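Local coordinates for uncharacterized protein AF_0941 (Archaeoglobus fulgidus, PDB 1YOZ) that is of unknown function but folds as a small all-helical protein of the AF0941-like family and pairs with a second copy of itself, at residues Ser8-Asp11 with Arg12-Glu15; Val72-Leu75 with Ser76-Glu80; Phe85-Lys89 with Gly90-Glu94. All coordinates share one frame; numbering follows the deposited sequence.

How the contacts relate
The three contacts follow one another along an all-helical chain. Contact 1 is a piece of helix 8-18. Contact 2 is the junction between helix 57-73 and helix 75-88, and contact 3 joins the end of that second helix to the loop after it. Contacts 1 and 2 pack directly, with centres about 12 Å apart. Met13 SD lies 3.3 Å from His78 CB, and Phe9 CE2 lies 3.6 Å from Leu75 CD1. Contact 3 stands apart, its centre about 17 Å from each of the others. Its nearest atoms are about 5 Å from contact 2 and about 7 Å from contact 1. With the function unknown, none of the three can be tied to an active site.

Contact 1. Residues Ser8-Asp11 with Arg12-Glu15; sequences SFLD and RMGE
Arg12 N donates to Ser8 O at 2.9 Å, the first of four consecutive i to i+4 bonds that make this piece of helix 8-18 a regular alpha-helix. Met13 N reaches Phe9 O at 2.8 Å with an N-H...O angle of 170°. Gly14 N and Glu15 N bond in the same way to Leu10 O and Asp11 O. Leu10 and Met13 meet by their ends, Leu10 CD1 lying 3.9 Å from Met13 CE. Met13 bends at its last torsion (chi3 93°), which brings CE back to the leucine. Phe9 packs on helices 32-51, 57-73 and 75-88, Met13 on His78, and Leu10 on Tyr70, His78 and Leu66 of the second subunit. Asp11 OD1 forms a salt bridge with Arg62 of the second subunit. Ser8 OG hydrogen-bonds to Asp42, and both Ser8 and Arg12 touch Met38. Glu15 sets CB and CG against the carbonyl oxygen of Asp11, with Glu15 CG 3.4 Å from Asp11 O. With an alanine here the backbone bond stays, but Asp11 O would probably be less shielded and Lys21 left without much of the side chain it packs on. Arg12 folds back along Ser8, its CG beside the backbone N (chi1 -83°). Ser8 O sits at the edge of the guanidinium, near its plane. The nearest side-chain approach of this pair is Ser8 CB to Arg12 NE, at 4.0 Å.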
ATOM      1  N   SER B   8      -6.066  -6.682  -4.738  1.00 14.43           N
ATOM      2  CA  SER B   8      -6.041  -7.237  -6.077  1.00 15.35           C
ATOM      3  C   SER B   8      -5.988  -6.147  -7.119  1.00 16.08           C
ATOM      4  O   SER B   8      -5.278  -6.299  -8.104  1.00 15.81           O
ATOM      5  CB  SER B   8      -7.279  -8.116  -6.282  1.00 15.51           C
ATOM      6  OG  SER B   8      -7.140  -9.286  -5.455  1.00 15.08           O
ATOM      7  N   PHE B   9      -6.687  -5.037  -6.878  1.00 15.46           N
ATOM      8  CA  PHE B   9      -6.671  -3.955  -7.868  1.00 16.79           C
ATOM      9  C   PHE B   9      -5.274  -3.375  -7.999  1.00 16.40           C
ATOM     10  O   PHE B   9      -4.733  -3.205  -9.138  1.00 16.87           O
ATOM     11  CB  PHE B   9      -7.673  -2.845  -7.553  1.00 16.79           C
ATOM     12  CG  PHE B   9      -7.698  -1.758  -8.578  1.00 19.23           C
ATOM     13  CD1 PHE B   9      -8.506  -1.872  -9.713  1.00 18.73           C
ATOM     14  CD2 PHE B   9      -6.904  -0.617  -8.426  1.00 20.61           C
ATOM     15  CE1 PHE B   9      -8.509  -0.878 -10.692  1.00 19.91           C
ATOM     16  CE2 PHE B   9      -6.883   0.375  -9.405  1.00 17.76           C
ATOM     17  CZ  PHE B   9      -7.693   0.256 -10.530  1.00 17.96           C
ATOM     18  N   LEU B  10      -4.683  -3.082  -6.848  1.00 16.67           N
ATOM     19  CA  LEU B  10      -3.315  -2.542  -6.802  1.00 16.75           C
ATOM     20  C   LEU B  10      -2.317  -3.455  -7.503  1.00 16.62           C
ATOM     21  O   LEU B  10      -1.537  -3.009  -8.335  1.00 16.43           O
ATOM     22  CB  LEU B  10      -2.901  -2.231  -5.353  1.00 16.97           C
ATOM     23  CG  LEU B  10      -1.468  -1.709  -5.177  1.00 18.43           C
ATOM     24  CD1 LEU B  10      -1.278  -0.321  -5.725  1.00 16.68           C
ATOM     25  CD2 LEU B  10      -1.152  -1.795  -3.721  1.00 16.59           C
ATOM     26  N   ASP B  11      -2.383  -4.757  -7.247  1.00 17.23           N
ATOM     27  CA  ASP B  11      -1.443  -5.663  -7.891  1.00 17.13           C
ATOM     28  C   ASP B  11      -1.675  -5.758  -9.399  1.00 17.86           C
ATOM     29  O   ASP B  11      -0.714  -5.766 -10.168  1.00 15.18           O
ATOM     30  CB  ASP B  11      -1.501  -7.073  -7.287  1.00 17.36           C
ATOM     31  CG  ASP B  11      -0.914  -7.156  -5.882  1.00 18.05           C
ATOM     32  OD1 ASP B  11       0.101  -6.490  -5.528  1.00 21.22           O
ATOM     33  OD2 ASP B  11      -1.479  -7.919  -5.112  1.00 19.85           O
ATOM     34  N   ARG B  12      -2.931  -5.923  -9.822  1.00 18.89           N
ATOM     35  CA  ARG B  12      -3.205  -6.012 -11.275  1.00 21.28           C
ATOM     36  C   ARG B  12      -2.781  -4.740 -11.986  1.00 21.84           C
ATOM     37  O   ARG B  12      -2.202  -4.797 -13.057  1.00 20.41           O
ATOM     38  CB  ARG B  12      -4.683  -6.261 -11.577  1.00 21.95           C
ATOM     39  CG  ARG B  12      -5.076  -7.728 -11.497  1.00 29.18           C
ATOM     40  CD  ARG B  12      -6.567  -7.923 -11.243  1.00 34.62           C
ATOM     41  NE  ARG B  12      -6.705  -8.915 -10.190  1.00 41.90           N
ATOM     42  CZ  ARG B  12      -6.937 -10.212 -10.357  1.00 43.83           C
ATOM     43  NH1 ARG B  12      -7.117 -10.733 -11.576  1.00 45.39           N
ATOM     44  NH2 ARG B  12      -7.008 -10.989  -9.274  1.00 43.08           N
ATOM     45  N   MET B  13      -3.091  -3.583 -11.410  1.00 22.67           N
ATOM     46  CA  MET B  13      -2.589  -2.337 -12.007  1.00 24.20           C
ATOM     47  C   MET B  13      -1.078  -2.425 -12.200  1.00 24.60           C
ATOM     48  O   MET B  13      -0.604  -2.153 -13.278  1.00 25.31           O
ATOM     49  CB  MET B  13      -2.899  -1.078 -11.177  1.00 24.08           C
ATOM     50  CG  MET B  13      -1.998   0.168 -11.600  1.00 25.06           C
ATOM     51  SD  MET B  13      -2.291   1.553 -10.518  1.00 29.75           S
ATOM     52  CE  MET B  13      -1.009   1.271  -9.303  1.00 23.81           C
ATOM     53  N   GLY B  14      -0.352  -2.806 -11.146  1.00 24.72           N
ATOM     54  CA  GLY B  14       1.091  -2.831 -11.141  1.00 24.82           C
ATOM     55  C   GLY B  14       1.660  -3.778 -12.183  1.00 26.01           C
ATOM     56  O   GLY B  14       2.722  -3.506 -12.771  1.00 26.02           O
ATOM     57  N   GLU B  15       0.971  -4.906 -12.371  1.00 24.69           N
ATOM     58  CA  GLU B  15       1.304  -5.873 -13.412  1.00 24.26           C
ATOM     59  C   GLU B  15       1.194  -5.306 -14.830  1.00 24.47           C
ATOM     60  O   GLU B  15       2.054  -5.578 -15.673  1.00 24.54           O
ATOM     61  CB  GLU B  15       0.413  -7.098 -13.292  1.00 22.97           C
ATOM     62  CG  GLU B  15       0.889  -8.029 -12.202  1.00 25.04           C
ATOM     63  CD  GLU B  15      -0.109  -9.070 -11.846  1.00 29.42           C
ATOM     64  OE1 GLU B  15      -1.179  -9.185 -12.510  1.00 28.79           O
ATOM     65  OE2 GLU B  15       0.168  -9.763 -10.843  1.00 33.24           O
TER

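Contact 2. Residues Val72-Leu75 with Ser76-Glu80; sequences VSQL and SIHFE
Phe79 N donates to Leu75 O at 2.9 Å, and one residue earlier His78 N donates to Gln74 O at 3.0 Å. These bonds open helix 75-88 directly after helix 57-73, with Gln74 as both the first residue to leave the first helix and the N-cap of the second. A water spans the break. It accepts from Ser76 N at 3.0 Å and gives a weak bond to Val72 O. The Gln74 side chain bends at chi2 (-62°), and its amide comes near the imidazole of His78. Gln74 OE1 stands 3.7 Å from His78 NE2, approaching the ring obliquely, with the two planes 70° apart. The ring's firm polar partner is Tyr70, whose OH bonds to ND1. Ile77 CD1 is modelled 3.1 Å from Ser73 O with chi2 far from any staggered value, so this short approach is doubtful. Leu75 and Phe79 both pack on Ile35 and Leu97, and Leu75 also on Phe9. The backbone amides at the start of the second helix are thus met partly by carbonyls and partly by water. The bond at ND1 is likely to fix how the imidazole is turned, while the amide of Gln74 only lies close to it.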
ATOM      1  N   VAL B  72     -10.458   5.086  -0.356  1.00 22.84           N
ATOM      2  CA  VAL B  72     -10.831   6.501  -0.234  1.00 25.83           C
ATOM      3  C   VAL B  72      -9.834   7.495  -0.841  1.00 26.42           C
ATOM      4  O   VAL B  72     -10.263   8.556  -1.311  1.00 28.43           O
ATOM      5  CB  VAL B  72     -11.231   6.908   1.194  1.00 25.89           C
ATOM      6  CG1 VAL B  72     -12.212   5.910   1.812  1.00 25.79           C
ATOM      7  CG2 VAL B  72     -10.014   7.057   2.055  1.00 29.02           C
ATOM      8  N   SER B  73      -8.534   7.165  -0.855  1.00 27.55           N
ATOM      9  CA  SER B  73      -7.443   8.129  -1.101  1.00 27.92           C
ATOM     10  C   SER B  73      -6.518   7.824  -2.281  1.00 28.67           C
ATOM     11  O   SER B  73      -5.809   8.725  -2.713  1.00 30.10           O
ATOM     12  CB  SER B  73      -6.539   8.260   0.129  1.00 28.49           C
ATOM     13  OG  SER B  73      -7.230   8.755   1.269  1.00 31.54           O
ATOM     14  N   GLN B  74      -6.465   6.582  -2.777  1.00 26.19           N
ATOM     15  CA  GLN B  74      -5.549   6.242  -3.859  1.00 25.35           C
ATOM     16  C   GLN B  74      -6.239   5.647  -5.067  1.00 24.68           C
ATOM     17  O   GLN B  74      -5.696   5.699  -6.163  1.00 24.95           O
ATOM     18  CB  GLN B  74      -4.484   5.225  -3.409  1.00 24.72           C
ATOM     19  CG  GLN B  74      -3.391   5.747  -2.500  1.00 29.46           C
ATOM     20  CD  GLN B  74      -2.550   6.834  -3.169  1.00 33.30           C
ATOM     21  OE1 GLN B  74      -1.968   6.630  -4.249  1.00 32.43           O
ATOM     22  NE2 GLN B  74      -2.480   7.995  -2.523  1.00 35.88           N
ATOM     23  N   LEU B  75      -7.386   4.999  -4.874  1.00 24.38           N
ATOM     24  CA  LEU B  75      -8.023   4.296  -6.009  1.00 24.95           C
ATOM     25  C   LEU B  75      -8.304   5.220  -7.224  1.00 25.75           C
ATOM     26  O   LEU B  75      -7.985   4.853  -8.360  1.00 24.76           O
ATOM     27  CB  LEU B  75      -9.265   3.507  -5.548  1.00 23.49           C
ATOM     28  CG  LEU B  75     -10.191   2.891  -6.611  1.00 23.02           C
ATOM     29  CD1 LEU B  75      -9.505   1.731  -7.331  1.00 22.64           C
ATOM     30  CD2 LEU B  75     -11.512   2.412  -5.978  1.00 20.82           C
ATOM     31  N   SER B  76      -8.856   6.425  -7.013  1.00 27.24           N
ATOM     32  CA  SER B  76      -9.043   7.347  -8.193  1.00 28.42           C
ATOM     33  C   SER B  76      -7.751   7.713  -8.914  1.00 27.93           C
ATOM     34  O   SER B  76      -7.718   7.842 -10.134  1.00 29.33           O
ATOM     35  CB  SER B  76      -9.781   8.652  -7.808  1.00 29.06           C
ATOM     36  OG  SER B  76      -9.036   9.361  -6.823  1.00 33.47           O
ATOM     37  N   ILE B  77      -6.668   7.870  -8.165  1.00 28.77           N
ATOM     38  CA  ILE B  77      -5.375   8.221  -8.748  1.00 28.29           C
ATOM     39  C   ILE B  77      -4.802   7.100  -9.614  1.00 28.42           C
ATOM     40  O   ILE B  77      -4.257   7.320 -10.728  1.00 26.25           O
ATOM     41  CB  ILE B  77      -4.349   8.526  -7.667  1.00 29.31           C
ATOM     42  CG1 ILE B  77      -4.654   9.857  -6.970  1.00 30.81           C
ATOM     43  CG2 ILE B  77      -2.958   8.568  -8.285  1.00 27.20           C
ATOM     44  CD1 ILE B  77      -5.204   9.764  -5.593  1.00 33.10           C
ATOM     45  N   HIS B  78      -4.891   5.888  -9.071  1.00 27.34           N
ATOM     46  CA  HIS B  78      -4.403   4.747  -9.778  1.00 27.59           C
ATOM     47  C   HIS B  78      -5.275   4.426 -10.964  1.00 27.44           C
ATOM     48  O   HIS B  78      -4.780   3.945 -11.973  1.00 29.11           O
ATOM     49  CB  HIS B  78      -4.251   3.563  -8.820  1.00 27.16           C
ATOM     50  CG  HIS B  78      -3.058   3.682  -7.931  1.00 27.69           C
ATOM     51  ND1 HIS B  78      -2.900   2.930  -6.790  1.00 27.93           N
ATOM     52  CD2 HIS B  78      -1.958   4.467  -8.021  1.00 29.77           C
ATOM     53  CE1 HIS B  78      -1.763   3.257  -6.202  1.00 30.92           C
ATOM     54  NE2 HIS B  78      -1.173   4.189  -6.930  1.00 33.24           N
ATOM     55  N   PHE B  79      -6.568   4.691 -10.855  1.00 28.68           N
ATOM     56  CA  PHE B  79      -7.469   4.569 -12.015  1.00 29.09           C
ATOM     57  C   PHE B  79      -6.974   5.445 -13.183  1.00 30.14           C
ATOM     58  O   PHE B  79      -6.796   4.974 -14.301  1.00 29.17           O
ATOM     59  CB  PHE B  79      -8.858   5.006 -11.607  1.00 29.49           C
ATOM     60  CG  PHE B  79      -9.936   4.718 -12.635  1.00 27.51           C
ATOM     61  CD1 PHE B  79     -10.763   3.611 -12.492  1.00 24.40           C
ATOM     62  CD2 PHE B  79     -10.162   5.602 -13.705  1.00 29.11           C
ATOM     63  CE1 PHE B  79     -11.785   3.341 -13.418  1.00 25.57           C
ATOM     64  CE2 PHE B  79     -11.200   5.357 -14.634  1.00 27.84           C
ATOM     65  CZ  PHE B  79     -12.000   4.226 -14.498  1.00 25.36           C
ATOM     66  N   GLU B  80      -6.686   6.706 -12.872  1.00 31.37           N
ATOM     67  CA  GLU B  80      -6.264   7.702 -13.845  1.00 32.58           C
ATOM     68  C   GLU B  80      -4.868   7.441 -14.366  1.00 33.21           C
ATOM     69  O   GLU B  80      -4.639   7.504 -15.562  1.00 33.64           O
ATOM     70  CB  GLU B  80      -6.357   9.088 -13.198  1.00 33.14           C
ATOM     71  CG  GLU B  80      -7.800   9.476 -12.883  1.00 34.28           C
ATOM     72  CD  GLU B  80      -8.709   9.487 -14.102  1.00 37.62           C
ATOM     73  OE1 GLU B  80      -8.233   9.830 -15.223  1.00 37.99           O
ATOM     74  OE2 GLU B  80      -9.913   9.180 -13.915  1.00 37.83           O
TER
HETATM   75  O   HOH W   1      -9.896   7.373  -4.341  1.00 27.00           O

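Contact 3. Residues Phe85-Lys89 with Gly90-Glu94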
ATOM      1  N   PHE B  85      -1.600   5.504 -18.638  1.00 41.41           N
ATOM      2  CA  PHE B  85      -0.669   4.478 -19.102  1.00 41.00           C
ATOM      3  C   PHE B  85      -1.144   3.769 -20.362  1.00 40.91           C
ATOM      4  O   PHE B  85      -0.387   3.636 -21.324  1.00 40.67           O
ATOM      5  CB  PHE B  85      -0.366   3.459 -17.983  1.00 41.24           C
ATOM      6  CG  PHE B  85       0.583   2.402 -18.391  1.00 40.35           C
ATOM      7  CD1 PHE B  85       1.946   2.572 -18.189  1.00 40.55           C
ATOM      8  CD2 PHE B  85       0.130   1.238 -19.000  1.00 41.04           C
ATOM      9  CE1 PHE B  85       2.843   1.600 -18.587  1.00 39.14           C
ATOM     10  CE2 PHE B  85       1.030   0.260 -19.409  1.00 41.83           C
ATOM     11  CZ  PHE B  85       2.388   0.447 -19.199  1.00 39.77           C
ATOM     12  N   ALA B  86      -2.392   3.310 -20.365  1.00 40.96           N
ATOM     13  CA  ALA B  86      -2.948   2.621 -21.526  1.00 41.81           C
ATOM     14  C   ALA B  86      -3.049   3.523 -22.756  1.00 42.60           C
ATOM     15  O   ALA B  86      -2.909   3.049 -23.876  1.00 42.53           O
ATOM     16  CB  ALA B  86      -4.297   2.010 -21.201  1.00 41.32           C
ATOM     17  N   GLU B  87      -3.288   4.814 -22.540  1.00 44.08           N
ATOM     18  CA  GLU B  87      -3.382   5.771 -23.645  1.00 45.40           C
ATOM     19  C   GLU B  87      -2.036   5.970 -24.338  1.00 46.01           C
ATOM     20  O   GLU B  87      -1.932   5.722 -25.537  1.00 46.51           O
ATOM     21  CB  GLU B  87      -3.965   7.100 -23.183  1.00 45.53           C
ATOM     22  CG  GLU B  87      -4.534   7.927 -24.319  1.00 47.21           C
ATOM     23  CD  GLU B  87      -3.564   8.983 -24.805  1.00 50.75           C
ATOM     24  OE1 GLU B  87      -3.275   9.918 -24.024  1.00 51.62           O
ATOM     25  OE2 GLU B  87      -3.101   8.890 -25.970  1.00 51.56           O
ATOM     26  N   SER B  88      -1.011   6.402 -23.595  1.00 46.50           N
ATOM     27  CA  SER B  88       0.337   6.563 -24.155  1.00 46.30           C
ATOM     28  C   SER B  88       0.642   5.336 -24.992  1.00 46.25           C
ATOM     29  O   SER B  88       0.940   5.426 -26.198  1.00 46.45           O
ATOM     30  CB  SER B  88       1.402   6.731 -23.051  1.00 46.77           C
ATOM     31  OG  SER B  88       1.757   5.481 -22.447  1.00 48.55           O
ATOM     32  N   LYS B  89       0.520   4.177 -24.354  1.00 45.36           N
ATOM     33  CA  LYS B  89       0.800   2.906 -25.015  1.00 44.54           C
ATOM     34  C   LYS B  89      -0.074   2.592 -26.235  1.00 43.39           C
ATOM     35  O   LYS B  89       0.238   1.670 -26.986  1.00 43.30           O
ATOM     36  CB  LYS B  89       0.843   1.750 -23.990  1.00 43.95           C
ATOM     37  CG  LYS B  89       1.863   2.030 -22.859  1.00 44.20           C
ATOM     38  CD  LYS B  89       2.891   0.933 -22.729  1.00 41.11           C
ATOM     39  CE  LYS B  89       4.210   1.486 -22.240  1.00 39.33           C
ATOM     40  NZ  LYS B  89       5.018   2.137 -23.304  1.00 39.75           N
ATOM     41  N   GLY B  90      -1.138   3.360 -26.457  1.00 42.99           N
ATOM     42  CA  GLY B  90      -1.951   3.214 -27.695  1.00 42.47           C
ATOM     43  C   GLY B  90      -3.287   2.486 -27.617  1.00 42.47           C
ATOM     44  O   GLY B  90      -3.872   2.139 -28.655  1.00 42.55           O
ATOM     45  N   PHE B  91      -3.764   2.247 -26.393  1.00 42.44           N
ATOM     46  CA  PHE B  91      -5.019   1.529 -26.114  1.00 42.28           C
ATOM     47  C   PHE B  91      -5.854   2.439 -25.213  1.00 41.44           C
ATOM     48  O   PHE B  91      -6.139   2.097 -24.057  1.00 40.99           O
ATOM     49  CB  PHE B  91      -4.724   0.225 -25.354  1.00 43.02           C
ATOM     50  CG  PHE B  91      -5.896  -0.749 -25.294  1.00 46.51           C
ATOM     51  CD1 PHE B  91      -5.800  -2.004 -25.897  1.00 48.93           C
ATOM     52  CD2 PHE B  91      -7.082  -0.427 -24.617  1.00 48.73           C
ATOM     53  CE1 PHE B  91      -6.862  -2.915 -25.834  1.00 49.52           C
ATOM     54  CE2 PHE B  91      -8.150  -1.317 -24.556  1.00 49.26           C
ATOM     55  CZ  PHE B  91      -8.042  -2.563 -25.159  1.00 50.22           C
ATOM     56  N   LYS B  92      -6.218   3.613 -25.728  1.00 39.65           N
ATOM     57  CA  LYS B  92      -6.996   4.573 -24.948  1.00 38.24           C
ATOM     58  C   LYS B  92      -8.276   3.941 -24.388  1.00 36.69           C
ATOM     59  O   LYS B  92      -8.970   3.204 -25.073  1.00 35.57           O
ATOM     60  CB  LYS B  92      -7.287   5.821 -25.787  1.00 39.20           C
ATOM     61  CG  LYS B  92      -8.036   6.947 -25.077  1.00 37.93           C
ATOM     62  CD  LYS B  92      -8.197   8.113 -26.052  1.00 39.00           C
ATOM     63  CE  LYS B  92      -8.723   9.343 -25.328  1.00 35.95           C
ATOM     64  NZ  LYS B  92     -10.191   9.208 -25.144  1.00 30.29           N
ATOM     65  N   ILE B  93      -8.573   4.241 -23.130  1.00 35.56           N
ATOM     66  CA  ILE B  93      -9.708   3.638 -22.436  1.00 35.19           C
ATOM     67  C   ILE B  93     -10.859   4.627 -22.313  1.00 34.74           C
ATOM     68  O   ILE B  93     -10.650   5.784 -21.964  1.00 34.63           O
ATOM     69  CB  ILE B  93      -9.305   3.161 -20.999  1.00 34.99           C
ATOM     70  CG1 ILE B  93      -8.007   2.355 -21.027  1.00 34.90           C
ATOM     71  CG2 ILE B  93     -10.475   2.406 -20.313  1.00 34.95           C
ATOM     72  CD1 ILE B  93      -8.131   0.973 -21.587  1.00 36.86           C
ATOM     73  N   GLU B  94     -12.070   4.164 -22.600  1.00 34.83           N
ATOM     74  CA  GLU B  94     -13.245   5.045 -22.603  1.00 35.83           C
ATOM     75  C   GLU B  94     -14.109   4.605 -21.440  1.00 35.92           C
ATOM     76  O   GLU B  94     -15.280   4.255 -21.624  1.00 36.76           O
ATOM     77  CB  GLU B  94     -14.052   4.970 -23.928  1.00 35.54           C
ATOM     78  CG  GLU B  94     -13.237   5.283 -25.206  1.00 34.72           C
ATOM     79  CD  GLU B  94     -12.692   6.700 -25.213  1.00 33.66           C
ATOM     80  OE1 GLU B  94     -13.384   7.610 -24.710  1.00 30.89           O
ATOM     81  OE2 GLU B  94     -11.572   6.913 -25.719  1.00 34.48           O
TER
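Ala86 O takes the N-H of Phe91 at 2.8 Å, and Glu87 O takes that of Gly90 at 2.7 Å. This pair is the Schellman motif that ends helix 75-88. Gly90 has phi 103°, where a CB would be jammed against the carbonyl oxygen of Lys89, so glycine suits the position. The bond from Phe91 is fairly straight. That from Gly90 comes from above the carbonyl plane of Glu87, away from the lone pairs. Beyond the turn the chain runs back past the last helical turn. Lys92 CB lies 3.8 Å from Glu87 CG, and Lys92 CG comes nearer to the same atom, at 3.7 Å. CD still grazes it, and the two side chains run alongside each other in the same direction. With CG anti to the backbone N (chi1 -177°) and the next two torsions extended, the chain stays straight as far as CE. It then bends at chi4 and carries Lys92 NZ to Glu94 OE2 at 2.7 Å, a salt bridge on the syn side of that oxygen. On the buried side Ala86 CB meets Ile93 CG1 at 3.7 Å, and both residues pack on Ala26 of helix 26-29. Within the last turn, Ser88 OG and Lys89 N approach Phe85 O from the same face of its plane, the hydroxyl at 3.0 Å from that oxygen.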